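Local coordinates for uncharacterized protein (Pseudomonas aeruginosa PAO1, PDB 6TCB) that is of unknown function but binds calcium, with the metal held between the two subunits of a dimer, at residues E8-I13 against Y24-F29; A16-R21 against Q46-L51; V52-D57 against A76-R81; D57-P62 against D68-T73. All coordinates share one frame; numbering follows the deposited sequence.

Interaction 1: residues E8-I13 against Y24-F29; sequences EEHLEI and YWCDVF
The side chains of His10 and Tyr24 meet in the single hydrogen bond of this contact: ND1 of His10 lies 2.6 Å from OH of Tyr24, and either atom could be the donor. The phenol oxygen arrives at the edge of the imidazole, close to its plane, and the two side chains cross at nearly a right angle.

Ring contacts account for most of the rest. Phe29 turns its edge toward the face of His10 in a T-shaped pair, centroids 5.3 Å apart and planes at 67°, its CZ being 3.9 Å from CG of His10. A CH-pi contact comes from CG1 of Val28, which stands 4.1 Å from the centroid of the imidazole over one face. SG of Cys26 approaches the same ring more obliquely, at 4.5 Å from its centroid.

One apolar contact completes the set. Ile13 brings its CG2 branch, trans to the backbone N, obliquely to the phenol ring, reaching CE1 of Tyr24 at 3.5 Å.

In the fold, the contact joins helix 3-18 to strand 24-25 and the loop that follows. Tyr24 pairs through its backbone with Tyr60 of strand 57-62, while Phe37 of helix 33-43 touches both His10 and Phe29.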
# COMPACT_ATOMS: atom_id res chain seq x y z
N GLU A 8 0.05 -2.35 20.17
CA GLU A 8 0.35 -3.67 20.71
C GLU A 8 -0.81 -4.64 20.52
O GLU A 8 -0.62 -5.80 20.15
CB GLU A 8 0.70 -3.56 22.20
CG GLU A 8 2.07 -2.96 22.48
CD GLU A 8 2.20 -2.37 23.88
OE1 GLU A 8 1.32 -2.61 24.73
OE2 GLU A 8 3.20 -1.65 24.12
N GLU A 9 -2.03 -4.18 20.80
CA GLU A 9 -3.16 -5.09 20.69
C GLU A 9 -3.46 -5.43 19.24
O GLU A 9 -3.80 -6.57 18.92
CB GLU A 9 -4.38 -4.50 21.39
CG GLU A 9 -4.19 -4.32 22.88
CD GLU A 9 -3.99 -5.61 23.67
OE1 GLU A 9 -4.09 -6.71 23.11
OE2 GLU A 9 -3.74 -5.48 24.89
N HIS A 10 -3.36 -4.45 18.34
CA HIS A 10 -3.55 -4.75 16.92
C HIS A 10 -2.43 -5.62 16.38
O HIS A 10 -2.67 -6.41 15.46
CB HIS A 10 -3.77 -3.47 16.13
CG HIS A 10 -5.16 -2.94 16.28
ND1 HIS A 10 -6.20 -3.38 15.51
CD2 HIS A 10 -5.69 -2.11 17.21
CE1 HIS A 10 -7.32 -2.79 15.90
NE2 HIS A 10 -7.04 -2.02 16.94
N LEU A 11 -1.23 -5.55 16.96
CA LEU A 11 -0.18 -6.49 16.59
C LEU A 11 -0.60 -7.91 16.94
O LEU A 11 -0.33 -8.85 16.18
CB LEU A 11 1.12 -6.13 17.31
CG LEU A 11 2.24 -7.18 17.32
CD1 LEU A 11 2.79 -7.42 15.94
CD2 LEU A 11 3.36 -6.77 18.30
N GLU A 12 -1.25 -8.10 18.09
CA GLU A 12 -1.67 -9.45 18.47
C GLU A 12 -2.74 -9.98 17.53
O GLU A 12 -2.74 -11.16 17.18
CB GLU A 12 -2.12 -9.46 19.93
CG GLU A 12 -0.99 -9.16 20.92
CD GLU A 12 0.15 -10.17 20.84
OE1 GLU A 12 -0.11 -11.33 20.45
OE2 GLU A 12 1.30 -9.80 21.16
N ILE A 13 -3.63 -9.11 17.06
CA ILE A 13 -4.60 -9.52 16.05
C ILE A 13 -3.89 -9.89 14.76
O ILE A 13 -4.14 -10.95 14.16
CB ILE A 13 -5.64 -8.42 15.84
CG1 ILE A 13 -6.42 -8.16 17.13
CG2 ILE A 13 -6.56 -8.83 14.70
CD1 ILE A 13 -7.25 -6.89 17.10
N TYR A 24 -4.28 -8.88 7.08
CA TYR A 24 -5.02 -8.19 8.14
C TYR A 24 -5.63 -6.91 7.58
O TYR A 24 -4.95 -5.89 7.42
CB TYR A 24 -4.12 -7.86 9.32
CG TYR A 24 -4.79 -7.18 10.50
CD1 TYR A 24 -6.12 -7.41 10.82
CD2 TYR A 24 -4.07 -6.31 11.31
CE1 TYR A 24 -6.70 -6.79 11.92
CE2 TYR A 24 -4.64 -5.70 12.42
CZ TYR A 24 -5.96 -5.95 12.71
OH TYR A 24 -6.54 -5.35 13.80
N TRP A 25 -6.92 -6.98 7.26
CA TRP A 25 -7.68 -5.81 6.83
C TRP A 25 -8.03 -5.00 8.06
O TRP A 25 -8.72 -5.50 8.96
CB TRP A 25 -8.95 -6.25 6.10
CG TRP A 25 -8.68 -7.10 4.88
CD1 TRP A 25 -8.64 -8.45 4.84
CD2 TRP A 25 -8.46 -6.65 3.53
NE1 TRP A 25 -8.39 -8.87 3.57
CE2 TRP A 25 -8.28 -7.79 2.74
CE3 TRP A 25 -8.38 -5.39 2.93
CZ2 TRP A 25 -8.02 -7.73 1.37
CZ3 TRP A 25 -8.13 -5.32 1.57
CH2 TRP A 25 -7.95 -6.48 0.80
N CYS A 26 -7.55 -3.77 8.13
CA CYS A 26 -7.74 -2.97 9.34
C CYS A 26 -7.68 -1.51 8.97
O CYS A 26 -6.64 -1.04 8.48
CB CYS A 26 -6.65 -3.29 10.35
SG CYS A 26 -6.72 -2.31 11.87
N ASP A 27 -8.76 -0.77 9.24
CA ASP A 27 -8.86 0.63 8.88
C ASP A 27 -9.07 1.54 10.09
O ASP A 27 -9.50 2.69 9.93
CB ASP A 27 -9.96 0.85 7.83
CG ASP A 27 -11.36 0.62 8.38
OD1 ASP A 27 -11.51 0.20 9.55
OD2 ASP A 27 -12.33 0.86 7.63
N VAL A 28 -8.74 1.06 11.30
CA VAL A 28 -9.05 1.80 12.52
C VAL A 28 -8.15 3.01 12.71
O VAL A 28 -8.54 3.97 13.39
CB VAL A 28 -8.99 0.87 13.75
CG1 VAL A 28 -7.56 0.47 14.03
CG2 VAL A 28 -9.62 1.56 14.96
N PHE A 29 -6.94 3.00 12.15
CA PHE A 29 -5.96 4.03 12.43
C PHE A 29 -6.23 5.26 11.58
O PHE A 29 -6.71 5.17 10.45
CB PHE A 29 -4.54 3.53 12.13
CG PHE A 29 -4.18 2.27 12.87
CD1 PHE A 29 -4.04 2.27 14.24
CD2 PHE A 29 -3.98 1.09 12.18
CE1 PHE A 29 -3.72 1.10 14.90
CE2 PHE A 29 -3.67 -0.07 12.85
CZ PHE A 29 -3.54 -0.06 14.21

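Interaction 2: residues A16-R21 against Q46-L51; sequences ALFAQR and QASTYL
Two donors grip the carbonyl oxygen of Phe18, whose ring meets Gln46 across the contact: Arg21 N at 2.9 Å from Phe18 O and, also at 2.9 Å from Phe18 O, Arg21 NH1. They come from opposite faces of the carbonyl plane, and the oxygen lies near the plane of the guanidinium, at its edge. The backbone bond belongs to a Schellman motif that closes helix 3-18, with Arg21 as the C-prime residue at positive phi (54°); a type I turn spans Phe18 to Arg21.

Across the contact the interaction is packing, and the Phe18 ring carries it. OE1 of Gln46 sits at the ring edge near its plane, 3.5 Å from CD2 of Phe18, and ring and amide planes differ by only 27°. The Gln46 chain bends at chi2 (-60°), which turns OE1 back toward the Phe18 ring, while CB of Gln46 itself rests 4.0 Å from CD2 of Phe18. Farther round the ring, OG of Ser48 comes obliquely to 3.9 Å from CZ of Phe18. This is a van der Waals approach to a ring carbon; the polar partner of that hydroxyl is OD1 of Asn38.

The contact thus sets the C-terminal end of helix 3-18 against the start of strand 48-53. Tyr24 of strand 24-25 and Pro62 of strand 57-62 also touch the Phe18 ring, and Leu41 of helix 33-43 packs on Ser48.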
# COMPACT_ATOMS: atom_id res chain seq x y z
N ALA A 16 -2.24 -13.27 14.84
CA ALA A 16 -3.15 -14.41 14.71
C ALA A 16 -3.45 -14.70 13.25
O ALA A 16 -3.57 -15.87 12.84
CB ALA A 16 -4.45 -14.16 15.47
N LEU A 17 -3.62 -13.66 12.44
CA LEU A 17 -3.88 -13.85 11.02
C LEU A 17 -2.61 -14.23 10.28
O LEU A 17 -2.62 -15.10 9.40
CB LEU A 17 -4.47 -12.56 10.46
CG LEU A 17 -5.91 -12.32 10.89
CD1 LEU A 17 -6.27 -10.85 10.82
CD2 LEU A 17 -6.87 -13.14 10.02
N PHE A 18 -1.50 -13.58 10.62
CA PHE A 18 -0.25 -13.84 9.92
C PHE A 18 0.21 -15.27 10.14
O PHE A 18 0.92 -15.83 9.30
CB PHE A 18 0.84 -12.87 10.38
CG PHE A 18 0.70 -11.44 9.88
CD1 PHE A 18 -0.42 -11.00 9.17
CD2 PHE A 18 1.71 -10.55 10.14
CE1 PHE A 18 -0.50 -9.69 8.74
CE2 PHE A 18 1.64 -9.25 9.72
CZ PHE A 18 0.53 -8.82 9.01
N ALA A 19 -0.16 -15.87 11.27
CA ALA A 19 0.21 -17.26 11.53
C ALA A 19 -0.38 -18.20 10.49
O ALA A 19 0.14 -19.30 10.33
CB ALA A 19 -0.25 -17.68 12.92
N GLN A 20 -1.47 -17.80 9.84
CA GLN A 20 -2.10 -18.54 8.75
C GLN A 20 -1.77 -17.94 7.39
O GLN A 20 -2.40 -18.30 6.38
CB GLN A 20 -3.63 -18.54 8.96
CG GLN A 20 -4.04 -19.33 10.21
CD GLN A 20 -5.47 -19.11 10.67
OE1 GLN A 20 -5.73 -19.11 11.88
NE2 GLN A 20 -6.40 -18.97 9.74
N ARG A 21 -0.80 -17.03 7.35
CA ARG A 21 -0.43 -16.28 6.13
C ARG A 21 -1.64 -15.57 5.52
O ARG A 21 -1.75 -15.44 4.30
CB ARG A 21 0.30 -17.17 5.13
CG ARG A 21 1.56 -17.80 5.68
CD ARG A 21 2.58 -16.76 6.12
NE ARG A 21 3.84 -17.38 6.53
CZ ARG A 21 4.14 -17.73 7.79
NH1 ARG A 21 3.28 -17.51 8.77
NH2 ARG A 21 5.32 -18.29 8.05
N GLN A 46 7.23 -9.13 12.47
CA GLN A 46 6.12 -9.62 11.66
C GLN A 46 6.26 -8.96 10.29
O GLN A 46 5.73 -7.87 10.06
CB GLN A 46 4.79 -9.24 12.30
CG GLN A 46 4.53 -9.93 13.62
CD GLN A 46 4.49 -11.44 13.48
OE1 GLN A 46 3.77 -11.98 12.65
NE2 GLN A 46 5.27 -12.12 14.30
N ALA A 47 6.98 -9.63 9.39
CA ALA A 47 7.25 -9.07 8.07
C ALA A 47 5.94 -8.78 7.35
O ALA A 47 5.09 -9.66 7.22
CB ALA A 47 8.08 -10.07 7.26
N SER A 48 5.79 -7.54 6.89
CA SER A 48 4.51 -7.08 6.38
C SER A 48 4.68 -6.04 5.30
O SER A 48 5.55 -5.16 5.39
CB SER A 48 3.68 -6.47 7.53
OG SER A 48 2.42 -6.00 7.07
N THR A 49 3.81 -6.13 4.29
CA THR A 49 3.65 -5.12 3.26
C THR A 49 2.31 -4.42 3.45
O THR A 49 1.27 -5.07 3.61
CB THR A 49 3.66 -5.79 1.88
OG1 THR A 49 4.89 -6.51 1.72
CG2 THR A 49 3.54 -4.75 0.76
N TYR A 50 2.32 -3.10 3.42
CA TYR A 50 1.10 -2.31 3.54
C TYR A 50 0.58 -1.99 2.16
O TYR A 50 1.34 -1.54 1.29
CB TYR A 50 1.41 -1.02 4.28
CG TYR A 50 0.29 -0.03 4.43
CD1 TYR A 50 -0.83 -0.30 5.19
CD2 TYR A 50 0.40 1.23 3.86
CE1 TYR A 50 -1.83 0.64 5.36
CE2 TYR A 50 -0.59 2.18 4.02
CZ TYR A 50 -1.69 1.87 4.80
OH TYR A 50 -2.68 2.82 4.98
N LEU A 51 -0.71 -2.23 1.95
CA LEU A 51 -1.37 -1.84 0.72
C LEU A 51 -2.61 -1.01 1.05
O LEU A 51 -3.28 -1.25 2.06
CB LEU A 51 -1.87 -3.05 -0.09
CG LEU A 51 -0.86 -4.13 -0.50
CD1 LEU A 51 -1.62 -5.28 -1.20
CD2 LEU A 51 0.20 -3.57 -1.38

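Interaction 3: residues V52-D57 against A76-R81; sequences VLEGFD and ARARLR
Glu54 and Ala78 mark the closest backbone approach, with CA atoms 7.2 Å apart, where the turn of a beta hairpin lies beside helix 67-82. The hairpin links strands 48-53 and 57-62 and carries a classic beta bulge, Phe56 and Asp57 both facing Leu53. CG of Glu54 rests 4.1 Å from CB of Ala78.

Asp57 forms the centre of a salt-bridge network with Arg77 and Arg81, one helical turn apart. Arg77 holds the carboxylate side-on, NE to OD2 of Asp57 at 2.9 Å and NH2 to OD1 of Asp57 at 3.1 Å. The first bond is nearly straight (172°), the second uses the syn lone pair of OD1, and the two flat groups are close to coplanar (25°). Arg81 approaches differently: its NH1 stands 2.9 Å from OD2 of Asp57, above the carboxylate plane, with the guanidinium turned 85° from that plane. Arg81 NE also salt-bridges Glu87, and Trp25 makes a cation-pi contact with Arg77. Two positive partners would be expected to favour the ionised form of the buried Asp57.

Water 1 bridges the network, donating to OD2 of Asp57 at 2.7 Å and accepting from NH2 of Arg81 at 3.1 Å.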
# COMPACT_ATOMS: atom_id res chain seq x y z
N VAL A 52 -2.93 -0.05 0.20
CA VAL A 52 -4.25 0.54 0.20
C VAL A 52 -4.87 0.23 -1.15
O VAL A 52 -4.30 0.59 -2.20
CB VAL A 52 -4.24 2.05 0.48
CG1 VAL A 52 -5.67 2.60 0.43
CG2 VAL A 52 -3.58 2.32 1.81
N LEU A 53 -6.00 -0.45 -1.13
CA LEU A 53 -6.66 -0.97 -2.31
C LEU A 53 -8.00 -0.28 -2.51
O LEU A 53 -8.66 0.16 -1.55
CB LEU A 53 -6.86 -2.48 -2.17
CG LEU A 53 -5.56 -3.27 -2.13
CD1 LEU A 53 -5.66 -4.54 -1.29
CD2 LEU A 53 -5.12 -3.58 -3.57
N GLU A 54 -8.40 -0.17 -3.77
CA GLU A 54 -9.67 0.44 -4.14
C GLU A 54 -9.81 1.85 -3.56
O GLU A 54 -10.92 2.31 -3.29
CB GLU A 54 -10.86 -0.44 -3.73
CG GLU A 54 -10.85 -1.80 -4.37
CD GLU A 54 -11.14 -1.75 -5.85
OE1 GLU A 54 -11.91 -0.86 -6.30
OE2 GLU A 54 -10.60 -2.60 -6.58
N GLY A 55 -8.69 2.54 -3.38
CA GLY A 55 -8.68 3.89 -2.90
C GLY A 55 -8.67 4.07 -1.39
O GLY A 55 -8.08 5.04 -0.90
N PHE A 56 -9.33 3.17 -0.65
CA PHE A 56 -9.58 3.37 0.77
C PHE A 56 -9.80 2.07 1.55
O PHE A 56 -10.54 2.06 2.54
CB PHE A 56 -10.82 4.27 0.98
CG PHE A 56 -10.73 5.59 0.30
CD1 PHE A 56 -10.10 6.65 0.92
CD2 PHE A 56 -11.25 5.78 -0.97
CE1 PHE A 56 -10.00 7.87 0.29
CE2 PHE A 56 -11.15 7.00 -1.60
CZ PHE A 56 -10.52 8.04 -0.98
N ASP A 57 -9.16 0.98 1.13
CA ASP A 57 -9.25 -0.28 1.87
C ASP A 57 -7.85 -0.72 2.27
O ASP A 57 -7.13 -1.33 1.46
CB ASP A 57 -9.94 -1.35 1.00
CG ASP A 57 -10.54 -2.52 1.81
OD1 ASP A 57 -10.44 -2.54 3.05
OD2 ASP A 57 -11.15 -3.41 1.16
N ALA A 76 -13.63 -7.71 -4.77
CA ALA A 76 -14.86 -8.32 -4.27
C ALA A 76 -15.35 -7.63 -3.00
O ALA A 76 -16.55 -7.41 -2.84
CB ALA A 76 -14.61 -9.80 -3.99
N ARG A 77 -14.44 -7.31 -2.08
CA ARG A 77 -14.80 -6.57 -0.88
C ARG A 77 -15.50 -5.27 -1.23
O ARG A 77 -16.47 -4.88 -0.57
CB ARG A 77 -13.53 -6.29 -0.07
CG ARG A 77 -12.92 -7.51 0.61
CD ARG A 77 -11.54 -7.23 1.15
NE ARG A 77 -11.53 -6.11 2.10
CZ ARG A 77 -11.77 -6.21 3.40
NH1 ARG A 77 -12.07 -7.38 3.94
NH2 ARG A 77 -11.70 -5.13 4.16
N ALA A 78 -15.03 -4.57 -2.27
CA ALA A 78 -15.63 -3.30 -2.62
C ALA A 78 -17.07 -3.49 -3.08
O ALA A 78 -17.96 -2.73 -2.68
CB ALA A 78 -14.81 -2.58 -3.69
N ARG A 79 -17.32 -4.49 -3.92
CA ARG A 79 -18.69 -4.73 -4.36
C ARG A 79 -19.59 -5.08 -3.18
O ARG A 79 -20.74 -4.63 -3.11
CB ARG A 79 -18.71 -5.85 -5.40
CG ARG A 79 -17.98 -5.51 -6.70
CD ARG A 79 -18.46 -4.19 -7.28
NE ARG A 79 -18.08 -4.02 -8.68
CZ ARG A 79 -18.35 -2.94 -9.40
NH1 ARG A 79 -19.00 -1.92 -8.85
NH2 ARG A 79 -17.97 -2.87 -10.67
N LEU A 80 -19.09 -5.89 -2.24
CA LEU A 80 -19.91 -6.31 -1.11
C LEU A 80 -20.13 -5.18 -0.12
O LEU A 80 -21.24 -5.04 0.43
CB LEU A 80 -19.26 -7.52 -0.46
CG LEU A 80 -19.30 -8.76 -1.37
CD1 LEU A 80 -18.35 -9.81 -0.82
CD2 LEU A 80 -20.70 -9.31 -1.49
N ARG A 81 -19.13 -4.34 0.08
CA ARG A 81 -19.29 -3.18 0.95
C ARG A 81 -20.34 -2.23 0.38
O ARG A 81 -21.20 -1.73 1.11
CB ARG A 81 -17.95 -2.47 1.10
CG ARG A 81 -17.99 -1.30 2.08
CD ARG A 81 -16.63 -0.59 2.16
NE ARG A 81 -15.56 -1.49 2.61
CZ ARG A 81 -14.61 -2.00 1.83
NH1 ARG A 81 -13.71 -2.82 2.35
NH2 ARG A 81 -14.55 -1.71 0.53
O HOH W 1 -12.22 -2.88 -1.21

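Interaction 4: residues D57-P62 against D68-T73; sequences DPVYVP and DAVRAT. With CA (calcium ion), chain C.
With CA of Val61 8.1 Å from CA of Val70, helix 67-82 packs on one face of the antiparallel sheet containing strand 57-62. The strand alternates: Val59 and Val61 point toward the helix, whereas the Tyr60 ring packs on helix 33-43.

Val70 presents both of its methyls to this strand. CG1 of Val70, trans to the backbone N (chi1 177°), meets CG1 of Val59 tip to tip at 3.9 Å. CG2 of Val70 instead passes alongside Val61, 4.1 Å from CG1 of Val61. The contact is wholly apolar and buried; Trp25 and Leu53 close in on Val70 from the neighbouring strands.

Elsewhere on the helix, OG1 of Thr73 donates to Ala69 O at 2.8 Å, reaching it from the opposite face to Thr73 N. NH2 of Arg71 forms a salt bridge with OD1 of Asp68 at 2.9 Å, which leaves the other carboxylate oxygen to the metal. Asp66 and Asp68 of the second subunit also bind this calcium ion, so the site spans the dimer. Here OD2 of Asp68 lies 2.2 Å from calcium, and waters 2 and 3 each at 2.3 Å.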
# COMPACT_ATOMS: atom_id res chain seq x y z
N ASP A 57 -9.16 0.98 1.13
CA ASP A 57 -9.25 -0.28 1.87
C ASP A 57 -7.85 -0.72 2.27
O ASP A 57 -7.13 -1.33 1.46
CB ASP A 57 -9.94 -1.35 1.00
CG ASP A 57 -10.54 -2.52 1.81
OD1 ASP A 57 -10.44 -2.54 3.05
OD2 ASP A 57 -11.15 -3.41 1.16
N PRO A 58 -7.39 -0.41 3.49
CA PRO A 58 -6.02 -0.72 3.89
C PRO A 58 -5.85 -2.11 4.47
O PRO A 58 -6.74 -2.67 5.12
CB PRO A 58 -5.75 0.33 4.98
CG PRO A 58 -7.09 0.64 5.55
CD PRO A 58 -8.09 0.47 4.45
N VAL A 59 -4.67 -2.67 4.26
CA VAL A 59 -4.38 -4.05 4.64
C VAL A 59 -2.89 -4.20 4.87
O VAL A 59 -2.07 -3.55 4.22
CB VAL A 59 -4.94 -5.01 3.56
CG1 VAL A 59 -4.26 -4.79 2.20
CG2 VAL A 59 -4.84 -6.45 3.98
N TYR A 60 -2.57 -5.08 5.81
CA TYR A 60 -1.20 -5.43 6.19
C TYR A 60 -1.03 -6.90 5.81
O TYR A 60 -1.77 -7.75 6.30
CB TYR A 60 -0.99 -5.19 7.69
CG TYR A 60 -1.36 -3.77 8.07
CD1 TYR A 60 -0.44 -2.75 7.98
CD2 TYR A 60 -2.66 -3.44 8.45
CE1 TYR A 60 -0.78 -1.44 8.28
CE2 TYR A 60 -3.01 -2.12 8.75
CZ TYR A 60 -2.07 -1.13 8.65
OH TYR A 60 -2.47 0.15 8.96
N VAL A 61 -0.13 -7.17 4.88
CA VAL A 61 -0.04 -8.47 4.22
C VAL A 61 1.26 -9.15 4.64
O VAL A 61 2.35 -8.60 4.39
CB VAL A 61 -0.09 -8.33 2.69
CG1 VAL A 61 -0.10 -9.72 2.06
CG2 VAL A 61 -1.28 -7.53 2.27
N PRO A 62 1.20 -10.34 5.23
CA PRO A 62 2.43 -11.02 5.64
C PRO A 62 3.19 -11.56 4.44
O PRO A 62 2.62 -11.89 3.40
CB PRO A 62 1.92 -12.16 6.52
CG PRO A 62 0.54 -12.46 5.95
CD PRO A 62 -0.01 -11.15 5.48
N ASP A 68 -1.17 -10.11 -5.40
CA ASP A 68 -2.19 -10.03 -6.44
C ASP A 68 -3.50 -10.64 -5.97
O ASP A 68 -4.58 -10.16 -6.31
CB ASP A 68 -1.69 -10.70 -7.72
CG ASP A 68 -0.65 -9.86 -8.46
OD1 ASP A 68 -0.63 -8.62 -8.31
OD2 ASP A 68 0.15 -10.45 -9.23
N ALA A 69 -3.42 -11.69 -5.14
CA ALA A 69 -4.63 -12.29 -4.60
C ALA A 69 -5.32 -11.35 -3.62
O ALA A 69 -6.55 -11.28 -3.58
CB ALA A 69 -4.31 -13.62 -3.94
N VAL A 70 -4.54 -10.59 -2.84
CA VAL A 70 -5.13 -9.59 -1.95
C VAL A 70 -5.84 -8.50 -2.76
O VAL A 70 -6.94 -8.08 -2.41
CB VAL A 70 -4.06 -9.01 -1.00
CG1 VAL A 70 -4.63 -7.92 -0.13
CG2 VAL A 70 -3.53 -10.11 -0.11
N ARG A 71 -5.22 -8.04 -3.85
CA ARG A 71 -5.88 -7.05 -4.70
C ARG A 71 -7.16 -7.61 -5.31
O ARG A 71 -8.19 -6.92 -5.34
CB ARG A 71 -4.91 -6.57 -5.79
CG ARG A 71 -5.57 -5.62 -6.78
CD ARG A 71 -4.58 -4.92 -7.70
NE ARG A 71 -3.72 -5.87 -8.40
CZ ARG A 71 -2.72 -5.54 -9.21
NH1 ARG A 71 -2.42 -4.27 -9.45
NH2 ARG A 71 -2.00 -6.51 -9.77
N ALA A 72 -7.14 -8.86 -5.78
CA ALA A 72 -8.37 -9.45 -6.29
C ALA A 72 -9.44 -9.49 -5.20
O ALA A 72 -10.62 -9.22 -5.46
CB ALA A 72 -8.11 -10.85 -6.84
N THR A 73 -9.03 -9.82 -3.97
CA THR A 73 -9.97 -9.85 -2.85
C THR A 73 -10.58 -8.48 -2.62
O THR A 73 -11.79 -8.36 -2.35
CB THR A 73 -9.24 -10.37 -1.60
OG1 THR A 73 -8.69 -11.69 -1.85
CG2 THR A 73 -10.17 -10.47 -0.39
CA CA C . 1.83 -11.89 -9.04
O HOH W 2 3.73 -13.11 -8.83
O HOH W 3 1.11 -13.28 -10.71

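The sheet connects all four contacts. Interactions 1 and 2 share helix 3-18, their centres about 11 Å apart, and touch where CD1 of Tyr24 meets CD1 of Leu17 at 3.4 Å. Interactions 3 and 4 share Asp57 and helix 67-82, with centres about 10 Å apart. Backbone pairing ties interaction 2 to interaction 4, Thr49 O standing 2.8 Å from Val61 N. Trp25 extends interaction 1 toward interaction 3, its CE3 being 3.5 Å from OD1 of Asp57. The calcium ligand Asp68 of interaction 4 lies about 12 Å from Glu54, side chain to side chain. Interactions 2 and 3 meet a strand of the second subunit that continues the sheet; interaction 4 meets that subunit at the calcium.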